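Local coordinates for polycyclic ketone monooxygenase (Myceliophthora thermophila, PDB 5MQ6), which inserts one oxygen atom next to the carbonyl of ketones, polycyclic ones above all, giving esters or lactones with FAD as cofactor, at residues Met333-Leu336 and Asp337-Thr341; Pro360-Ser363 and Ala364-Gly367; Ile373-Thr377 and Pro378-Ala382; Ala382-Leu385 and Gly386-Tyr389. One frame throughout, in Å; residues are numbered along the deposited sequence.

Contact 1 (Met333-Leu336 and Asp337-Thr341)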
loop_
_atom_site.group_PDB
_atom_site.type_symbol
_atom_site.label_atom_id
_atom_site.label_comp_id
_atom_site.label_asym_id
_atom_site.label_seq_id
_atom_site.Cartn_x
_atom_site.Cartn_y
_atom_site.Cartn_z
ATOM N N MET A 333 18.381 0.977 -2.191
ATOM C CA MET A 333 17.186 0.597 -1.518
ATOM C C MET A 333 17.556 -0.107 -0.224
ATOM O O MET A 333 16.937 0.074 0.824
ATOM C CB MET A 333 16.352 -0.354 -2.406
ATOM C CG MET A 333 15.588 0.324 -3.511
ATOM S SD MET A 333 14.490 -0.715 -4.554
ATOM C CE MET A 333 15.488 -2.056 -4.888
ATOM N N LEU A 334 18.609 -0.910 -0.310
ATOM C CA LEU A 334 19.148 -1.599 0.883
ATOM C C LEU A 334 19.706 -0.607 1.921
ATOM O O LEU A 334 19.414 -0.680 3.084
ATOM C CB LEU A 334 20.207 -2.595 0.417
ATOM C CG LEU A 334 19.658 -3.897 -0.182
ATOM C CD1 LEU A 334 20.764 -4.564 -1.001
ATOM C CD2 LEU A 334 19.287 -4.829 0.953
ATOM N N ASN A 335 20.447 0.356 1.436
ATOM C CA ASN A 335 20.972 1.419 2.277
ATOM C C ASN A 335 19.870 2.179 3.032
ATOM O O ASN A 335 19.917 2.282 4.230
ATOM C CB ASN A 335 21.814 2.329 1.399
ATOM C CG ASN A 335 22.509 3.391 2.184
ATOM O OD1 ASN A 335 22.001 4.507 2.396
ATOM N ND2 ASN A 335 23.663 3.032 2.673
ATOM N N LEU A 336 18.829 2.622 2.323
ATOM C CA LEU A 336 17.697 3.261 2.933
ATOM C C LEU A 336 17.036 2.336 3.992
ATOM O O LEU A 336 16.772 2.731 5.114
ATOM C CB LEU A 336 16.654 3.652 1.870
ATOM C CG LEU A 336 15.359 4.210 2.402
ATOM C CD1 LEU A 336 15.611 5.509 3.210
ATOM C CD2 LEU A 336 14.509 4.542 1.196
ATOM N N ASP A 337 16.735 1.117 3.598
ATOM C CA ASP A 337 16.022 0.271 4.494
ATOM C C ASP A 337 16.859 -0.107 5.730
ATOM O O ASP A 337 16.256 -0.525 6.732
ATOM C CB ASP A 337 15.619 -1.027 3.781
ATOM C CG ASP A 337 14.387 -1.663 4.399
ATOM O OD1 ASP A 337 13.334 -0.922 4.542
ATOM O OD2 ASP A 337 14.467 -2.910 4.704
ATOM N N SER A 338 18.207 -0.031 5.668
ATOM C CA SER A 338 19.030 -0.343 6.830
ATOM C C SER A 338 18.754 0.586 7.968
ATOM O O SER A 338 18.916 0.167 9.112
ATOM C CB SER A 338 20.515 -0.343 6.505
ATOM O OG SER A 338 21.044 1.022 6.193
ATOM N N TYR A 339 18.266 1.813 7.687
ATOM C CA TYR A 339 17.956 2.759 8.764
ATOM C C TYR A 339 16.625 2.434 9.417
ATOM O O TYR A 339 16.432 2.617 10.592
ATOM C CB TYR A 339 17.956 4.211 8.190
ATOM C CG TYR A 339 19.356 4.650 7.860
ATOM C CD1 TYR A 339 20.238 5.171 8.865
ATOM C CD2 TYR A 339 19.879 4.420 6.624
ATOM C CE1 TYR A 339 21.589 5.490 8.552
ATOM C CE2 TYR A 339 21.186 4.736 6.309
ATOM C CZ TYR A 339 22.056 5.263 7.256
ATOM O OH TYR A 339 23.346 5.517 6.818
ATOM N N LEU A 340 15.690 1.954 8.634
ATOM C CA LEU A 340 14.379 1.626 9.096
ATOM C C LEU A 340 14.286 0.277 9.771
ATOM O O LEU A 340 13.339 0.029 10.522
ATOM C CB LEU A 340 13.375 1.664 7.886
ATOM C CG LEU A 340 13.231 3.085 7.420
ATOM C CD1 LEU A 340 12.786 3.183 5.937
ATOM C CD2 LEU A 340 12.328 3.872 8.378
ATOM N N THR A 341 15.265 -0.591 9.533
ATOM C CA THR A 341 15.321 -1.900 10.208
ATOM C C THR A 341 16.318 -1.826 11.396
ATOM O O THR A 341 16.698 -2.831 12.009
ATOM C CB THR A 341 15.735 -3.007 9.228
ATOM O OG1 THR A 341 16.980 -2.696 8.571
ATOM C CG2 THR A 341 14.721 -3.192 8.206
#

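Contact 2 (Pro360-Ser363 and Ala364-Gly367)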
loop_
_atom_site.group_PDB
_atom_site.type_symbol
_atom_site.label_atom_id
_atom_site.label_comp_id
_atom_site.label_asym_id
_atom_site.label_seq_id
_atom_site.Cartn_x
_atom_site.Cartn_y
_atom_site.Cartn_z
ATOM N N PRO A 360 14.678 4.998 13.639
ATOM C CA PRO A 360 15.095 3.611 13.816
ATOM C C PRO A 360 14.095 2.746 14.595
ATOM O O PRO A 360 14.097 1.547 14.435
ATOM C CB PRO A 360 16.439 3.764 14.585
ATOM C CG PRO A 360 16.193 5.010 15.426
ATOM C CD PRO A 360 15.506 5.927 14.434
ATOM N N ALA A 361 13.169 3.358 15.331
ATOM C CA ALA A 361 12.078 2.589 15.950
ATOM C C ALA A 361 11.018 2.183 14.973
ATOM O O ALA A 361 10.107 1.398 15.348
ATOM C CB ALA A 361 11.402 3.349 17.098
ATOM N N PHE A 362 11.085 2.690 13.728
ATOM C CA PHE A 362 10.188 2.043 12.700
ATOM C C PHE A 362 10.369 0.519 12.566
ATOM O O PHE A 362 9.439 -0.224 12.168
ATOM C CB PHE A 362 10.264 2.736 11.343
ATOM C CG PHE A 362 9.029 2.580 10.496
ATOM C CD1 PHE A 362 7.844 3.243 10.833
ATOM C CD2 PHE A 362 9.061 1.803 9.318
ATOM C CE1 PHE A 362 6.683 3.096 10.034
ATOM C CE2 PHE A 362 7.927 1.636 8.552
ATOM C CZ PHE A 362 6.739 2.306 8.893
ATOM N N SER A 363 11.531 0.052 12.929
ATOM C CA SER A 363 11.851 -1.382 12.954
ATOM C C SER A 363 10.884 -2.188 13.857
ATOM O O SER A 363 10.723 -3.420 13.700
ATOM C CB SER A 363 13.283 -1.503 13.517
ATOM O OG SER A 363 13.305 -0.995 14.864
ATOM N N ALA A 364 10.212 -1.500 14.775
ATOM C CA ALA A 364 9.181 -2.127 15.592
ATOM C C ALA A 364 8.193 -2.853 14.714
ATOM O O ALA A 364 7.657 -3.838 15.086
ATOM C CB ALA A 364 8.421 -1.067 16.448
ATOM N N VAL A 365 7.871 -2.286 13.577
ATOM C CA VAL A 365 6.857 -2.887 12.730
ATOM C C VAL A 365 7.410 -3.575 11.522
ATOM O O VAL A 365 6.665 -4.297 10.911
ATOM C CB VAL A 365 5.724 -1.983 12.271
ATOM C CG1 VAL A 365 4.761 -1.745 13.448
ATOM C CG2 VAL A 365 6.251 -0.696 11.632
ATOM N N ILE A 366 8.656 -3.301 11.164
ATOM C CA ILE A 366 9.319 -3.900 9.995
ATOM C C ILE A 366 10.190 -5.120 10.312
ATOM O O ILE A 366 10.204 -6.077 9.536
ATOM C CB ILE A 366 10.187 -2.799 9.311
ATOM C CG1 ILE A 366 9.288 -1.748 8.740
ATOM C CG2 ILE A 366 11.069 -3.386 8.284
ATOM C CD1 ILE A 366 8.113 -2.295 8.003
ATOM N N GLY A 367 10.852 -5.127 11.467
ATOM C CA GLY A 367 11.833 -6.167 11.779
ATOM C C GLY A 367 13.183 -5.496 11.907
ATOM O O GLY A 367 13.376 -4.379 11.452
#

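Contact 3 (Ile373-Thr377 and Pro378-Ala382)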
loop_
_atom_site.group_PDB
_atom_site.type_symbol
_atom_site.label_atom_id
_atom_site.label_comp_id
_atom_site.label_asym_id
_atom_site.label_seq_id
_atom_site.Cartn_x
_atom_site.Cartn_y
_atom_site.Cartn_z
ATOM N N ILE A 373 15.704 -12.811 18.021
ATOM C CA ILE A 373 14.309 -13.129 17.952
ATOM C C ILE A 373 13.757 -12.976 19.333
ATOM O O ILE A 373 14.401 -13.342 20.298
ATOM C CB ILE A 373 14.138 -14.563 17.422
ATOM C CG1 ILE A 373 14.401 -14.546 15.899
ATOM C CG2 ILE A 373 12.740 -15.107 17.740
ATOM C CD1 ILE A 373 14.916 -15.830 15.289
ATOM N N VAL A 374 12.565 -12.433 19.448
ATOM C CA VAL A 374 12.036 -12.153 20.738
ATOM C C VAL A 374 11.460 -13.438 21.278
ATOM O O VAL A 374 10.655 -14.017 20.630
ATOM C CB VAL A 374 10.986 -11.044 20.680
ATOM C CG1 VAL A 374 10.262 -10.898 22.008
ATOM C CG2 VAL A 374 11.673 -9.730 20.311
ATOM N N GLU A 375 11.868 -13.872 22.465
ATOM C CA GLU A 375 11.266 -15.062 23.085
ATOM C C GLU A 375 9.898 -14.734 23.574
ATOM O O GLU A 375 9.665 -13.660 24.050
ATOM C CB GLU A 375 12.059 -15.531 24.276
ATOM C CG GLU A 375 13.402 -16.119 23.914
ATOM C CD GLU A 375 14.247 -16.279 25.175
ATOM O OE1 GLU A 375 13.768 -16.957 26.142
ATOM O OE2 GLU A 375 15.351 -15.665 25.221
ATOM N N PRO A 376 8.973 -15.678 23.493
ATOM C CA PRO A 376 7.563 -15.331 23.851
ATOM C C PRO A 376 7.136 -15.490 25.343
ATOM O O PRO A 376 6.045 -15.974 25.627
ATOM C CB PRO A 376 6.729 -16.223 22.895
ATOM C CG PRO A 376 7.639 -17.349 22.515
ATOM C CD PRO A 376 9.079 -16.962 22.753
ATOM N N THR A 377 7.972 -15.039 26.262
ATOM C CA THR A 377 7.653 -14.971 27.704
ATOM C C THR A 377 7.300 -13.546 27.984
ATOM O O THR A 377 7.807 -12.643 27.333
ATOM C CB THR A 377 8.877 -15.311 28.568
ATOM O OG1 THR A 377 9.877 -14.328 28.416
ATOM C CG2 THR A 377 9.524 -16.584 28.123
ATOM N N PRO A 378 6.434 -13.311 28.952
ATOM C CA PRO A 378 6.098 -11.918 29.262
ATOM C C PRO A 378 7.288 -10.997 29.661
ATOM O O PRO A 378 7.257 -9.787 29.358
ATOM C CB PRO A 378 5.098 -12.062 30.394
ATOM C CG PRO A 378 4.449 -13.389 30.138
ATOM C CD PRO A 378 5.550 -14.259 29.642
ATOM N N GLU A 379 8.332 -11.557 30.268
ATOM C CA GLU A 379 9.511 -10.774 30.651
ATOM C C GLU A 379 10.285 -10.328 29.411
ATOM O O GLU A 379 10.813 -9.227 29.374
ATOM C CB GLU A 379 10.420 -11.577 31.608
ATOM C CG GLU A 379 11.924 -11.440 31.328
ATOM C CD GLU A 379 12.818 -12.127 32.342
ATOM O OE1 GLU A 379 12.282 -12.913 33.162
ATOM O OE2 GLU A 379 14.059 -11.877 32.302
ATOM N N LYS A 380 10.384 -11.218 28.424
ATOM C CA LYS A 380 11.121 -10.927 27.201
ATOM C C LYS A 380 10.346 -9.982 26.305
ATOM O O LYS A 380 10.932 -9.137 25.724
ATOM C CB LYS A 380 11.504 -12.211 26.450
ATOM C CG LYS A 380 12.553 -13.016 27.173
ATOM C CD LYS A 380 13.825 -12.233 27.409
ATOM C CE LYS A 380 14.872 -13.081 28.097
ATOM N NZ LYS A 380 16.175 -12.374 27.940
ATOM N N ILE A 381 9.035 -10.118 26.226
ATOM C CA ILE A 381 8.242 -9.143 25.485
ATOM C C ILE A 381 8.348 -7.733 26.083
ATOM O O ILE A 381 8.468 -6.752 25.341
ATOM C CB ILE A 381 6.763 -9.560 25.396
ATOM C CG1 ILE A 381 6.552 -10.859 24.579
ATOM C CG2 ILE A 381 5.876 -8.446 24.826
ATOM C CD1 ILE A 381 7.587 -11.157 23.559
ATOM N N ALA A 382 8.266 -7.639 27.407
ATOM C CA ALA A 382 8.321 -6.344 28.096
ATOM C C ALA A 382 9.657 -5.637 27.856
ATOM O O ALA A 382 9.707 -4.441 27.683
ATOM C CB ALA A 382 8.094 -6.514 29.607
#

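Contact 4 (Ala382-Leu385 and Gly386-Tyr389)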
loop_
_atom_site.group_PDB
_atom_site.type_symbol
_atom_site.label_atom_id
_atom_site.label_comp_id
_atom_site.label_asym_id
_atom_site.label_seq_id
_atom_site.Cartn_x
_atom_site.Cartn_y
_atom_site.Cartn_z
ATOM N N ALA A 382 8.266 -7.639 27.407
ATOM C CA ALA A 382 8.321 -6.344 28.096
ATOM C C ALA A 382 9.657 -5.637 27.856
ATOM O O ALA A 382 9.707 -4.441 27.683
ATOM C CB ALA A 382 8.094 -6.514 29.607
ATOM N N GLU A 383 10.727 -6.412 27.837
ATOM C CA GLU A 383 12.034 -5.908 27.615
ATOM C C GLU A 383 12.149 -5.387 26.157
ATOM O O GLU A 383 12.773 -4.396 25.911
ATOM C CB GLU A 383 12.967 -7.057 27.859
ATOM C CG GLU A 383 14.415 -6.733 27.952
ATOM C CD GLU A 383 15.304 -8.001 27.981
ATOM O OE1 GLU A 383 16.540 -7.848 27.886
ATOM O OE2 GLU A 383 14.810 -9.152 28.085
ATOM N N HIS A 384 11.563 -6.119 25.214
ATOM C CA HIS A 384 11.533 -5.758 23.778
ATOM C C HIS A 384 10.749 -4.467 23.633
ATOM O O HIS A 384 11.216 -3.545 22.971
ATOM C CB HIS A 384 10.842 -6.902 22.979
ATOM C CG HIS A 384 10.543 -6.593 21.517
ATOM N ND1 HIS A 384 11.530 -6.372 20.589
ATOM C CD2 HIS A 384 9.377 -6.570 20.829
ATOM C CE1 HIS A 384 10.983 -6.169 19.398
ATOM N NE2 HIS A 384 9.674 -6.318 19.507
ATOM N N LEU A 385 9.578 -4.387 24.245
ATOM C CA LEU A 385 8.849 -3.177 24.161
ATOM C C LEU A 385 9.573 -1.992 24.835
ATOM O O LEU A 385 9.543 -0.873 24.308
ATOM C CB LEU A 385 7.464 -3.295 24.736
ATOM C CG LEU A 385 6.478 -4.262 24.113
ATOM C CD1 LEU A 385 5.181 -4.101 24.866
ATOM C CD2 LEU A 385 6.215 -4.015 22.654
ATOM N N GLY A 386 10.198 -2.226 25.978
ATOM C CA GLY A 386 10.916 -1.173 26.625
ATOM C C GLY A 386 11.991 -0.638 25.747
ATOM O O GLY A 386 12.097 0.583 25.597
ATOM N N ARG A 387 12.741 -1.551 25.115
ATOM C CA ARG A 387 13.819 -1.184 24.195
ATOM C C ARG A 387 13.307 -0.283 23.027
ATOM O O ARG A 387 13.867 0.801 22.722
ATOM C CB ARG A 387 14.610 -2.406 23.667
ATOM C CG ARG A 387 15.870 -2.005 22.857
ATOM C CD ARG A 387 16.560 -3.179 22.159
ATOM N NE ARG A 387 15.734 -3.798 21.106
ATOM C CZ ARG A 387 15.414 -3.229 19.946
ATOM N NH1 ARG A 387 15.839 -1.999 19.656
ATOM N NH2 ARG A 387 14.657 -3.878 19.051
ATOM N N LEU A 388 12.233 -0.713 22.392
ATOM C CA LEU A 388 11.666 0.009 21.250
ATOM C C LEU A 388 11.111 1.363 21.661
ATOM O O LEU A 388 11.347 2.337 20.973
ATOM C CB LEU A 388 10.570 -0.786 20.572
ATOM C CG LEU A 388 11.066 -2.031 19.853
ATOM C CD1 LEU A 388 9.851 -2.802 19.462
ATOM C CD2 LEU A 388 11.871 -1.667 18.613
ATOM N N TYR A 389 10.378 1.424 22.766
ATOM C CA TYR A 389 9.901 2.718 23.295
ATOM C C TYR A 389 11.061 3.730 23.575
ATOM O O TYR A 389 10.964 4.944 23.236
ATOM C CB TYR A 389 9.001 2.495 24.527
ATOM C CG TYR A 389 7.578 2.224 24.126
ATOM C CD1 TYR A 389 7.151 0.958 23.792
ATOM C CD2 TYR A 389 6.659 3.234 24.065
ATOM C CE1 TYR A 389 5.837 0.711 23.384
ATOM C CE2 TYR A 389 5.364 3.002 23.648
ATOM C CZ TYR A 389 4.962 1.730 23.321
ATOM O OH TYR A 389 3.663 1.501 22.904
HETATM O O HOH W 1 14.136 -6.448 21.029
#

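Contact 1 (Met333-Leu336 and Asp337-Thr341)
Met333 and Asp337, Leu334 and Ser338 are joined by the i to i+4 backbone bonds of an alpha-helix, here part of helix 328-340. Asp337 N reaches Met333 O at 3.0 Å, and Ser338 N donates to Leu334 O at 2.9 Å. Further on the spacing tightens: Tyr339 N turns to Leu336 O, three residues back, at 3.1 Å, an i to i+3 bond of the 3-10 kind.

Side-chain hydroxyls add a second layer of polar bonds. Ser338 OG, set between its backbone N and carbonyl carbon (chi1 69°), folds back on its own helix and donates to Asn335 O at 2.6 Å, lying in the carbonyl plane on a lone pair; Ser338 N adds a weak bond to the same oxygen. One turn on, Thr341 OG1 and Thr341 N both donate to Asp337 O, which thus takes two bonds.

Asn335 and Tyr339 lie side by side and point the same way, amide and ring planes 66° apart. Their polar ends look outward to the following loop: the Asn335 amide bonds Met351 N and Glu349 O, while Tyr339 OH and Ser338 OG both meet Gln348. Met333 and Leu334 pack on Phe543 of helix 541-562. Apolar contact within the turn is slight, Leu336 CG to Leu340 CD1 at 4.5 Å. Asn335 O lies at the edge of the Tyr339 ring, near its plane, 3.2 Å from Tyr339 CD2.

Contact 2 (Pro360-Ser363 and Ala364-Gly367)
Ser363 O is gripped by Gly367 N at 2.8 Å, with an N-H...O angle of 161°, and more weakly by Ile366 N; from outside the turn the indole NE1 of Trp589 also donates to it. Phe362 O is shared in a similar way, with Val365 N at 2.9 Å and a weak bond from Ile366 N. The i to i+3 bonds of Ala364 N on Ala361 O and Val365 N on Phe362 O belong to a 3-10 turn, which runs into the short helix 363-366, marked by the i to i+4 bond of Gly367 N. Gly367 leaves the helix with positive phi, at backbone angles where a side chain would be pressed against the preceding carbonyl oxygen; its own O is buried with no polar partner in the model.

At the start of the turn Ser363 OG reaches back to Pro360 O at 2.7 Å, in the carbonyl plane.

The apolar side is built on the Phe362 ring. With CG anti to the backbone N (chi1 -154°), the ring lies where Val365 and Ile366 can reach it. Val365 CG2 stands over the centre of one face, 4.0 Å from the centroid and 8° off the normal, a CH-pi contact. Ile366 CG1 meets Phe362 CD2 at 3.6 Å, and Pro427 packs on the ring from outside.

Within the turn the ring is thus placed by van der Waals and CH-pi contact, while the carbonyls of Phe362 and Ser363 are satisfied by backbone N-H groups and, for Ser363 O, by Trp589.

Contact 3 (Ile373-Thr377 and Pro378-Ala382)
Thr377 and Lys380 run side by side and point the same way, which sets the threonine hydroxyl against the base of the lysine chain. Thr377 OG1 lies between the backbone N and the carbonyl carbon (chi1 66°), and from there it accepts Lys380 N at 3.2 Å with an N-H...O angle of 154°. Lys380 CG rests against Thr377 OG1, also at 3.2 Å.

Glu375 lies alongside Lys380 in the same sense, its CB against Lys380 CG at 3.9 Å. Their charged ends stay beyond salt-bridge range, Glu375 OE2 to Lys380 NZ being 4.3 Å; the ammonium has a long, weak ion pair with Glu383 one turn along.

Thr377 is the N-cap of helix 378-406, and Pro378 follows as its first residue, a place where the lack of an N-H costs no helical bond. Just ahead, Pro376 forms the centre of an inverse gamma turn that swings the chain into the cap. The first full helical turn closes as Ile381 N meets Thr377 O at 3.0 Å. A valine in place of Thr377 would probably leave Lys380 N without its side-chain capping acceptor, with the weak bond to the backbone oxygen of the same position.

Ile381 CG1 lies 3.5 Å from Thr377 O, and the same side chain also packs on Ala591, while Val374 touches Trp589.

Contact 4 (Ala382-Leu385 and Gly386-Tyr389)
His384 CG stands anti to the backbone N (chi1 171°), whereas Leu388 CG, one turn on, is anti to the carbonyl carbon, and these torsions bring the two side chains across each other obliquely. Leu388 CD1 comes over one face of the His384 imidazole, 3.8 Å from the centroid and 25° off the normal, a CH-pi contact displaced toward the rim at NE2 and CE1.

The ring's two nitrogens are tied in different directions. His384 NE2 bonds the backbone oxygen of Trp589, whose indole also meets the imidazole with planes about 60° apart. On the other side His384 ND1 lies 2.6 Å from a water in the plane of the ring, and that water accepts from Arg387 NE at 3.1 Å, so that it bridges the two side chains. The bend of the arginine at chi3 turns its guanidinium edge to this water.

All of this rides on regular alpha-helix in the N-terminal part of helix 378-406. Four successive i to i+4 bonds span it, from Gly386 N on Ala382 O at 2.8 Å to Tyr389 N on Leu385 O at 2.9 Å. An alanine at His384 would strip the Leu388 methyl of its aromatic face and is likely to leave the Trp589 carbonyl and the bridging water each short of a partner.

Leu388 also reaches Ser363 and Ala364 of the short helix 363-366. Beyond it Tyr389 stands edge-to-face with Trp423, and Leu385 O lies at the edge of the Tyr389 ring, 3.1 Å from Tyr389 CD1.

In the fold
The four contacts follow one another along the chain. Contact 1 meets contact 2 where Leu340 O lies 3.4 Å from Ser363 CB and Thr341 CG2 is 3.7 Å from Ile366 CG2, and contact 2 meets contact 4 through Ala364 CB and Leu388 CD1 at 3.8 Å. Contacts 3 and 4 share Ala382 on helix 378-406, their centres 9 Å apart. The first two lie nearer the cofactors: the side chain of Leu336 is about 9 Å from FAD, and that of Phe362 about 9 Å from NADPH and 10 Å from FAD. Contact 3, at the surface, lies away from the annotated sites. Trp589 links contacts 2, 3 and 4 from outside.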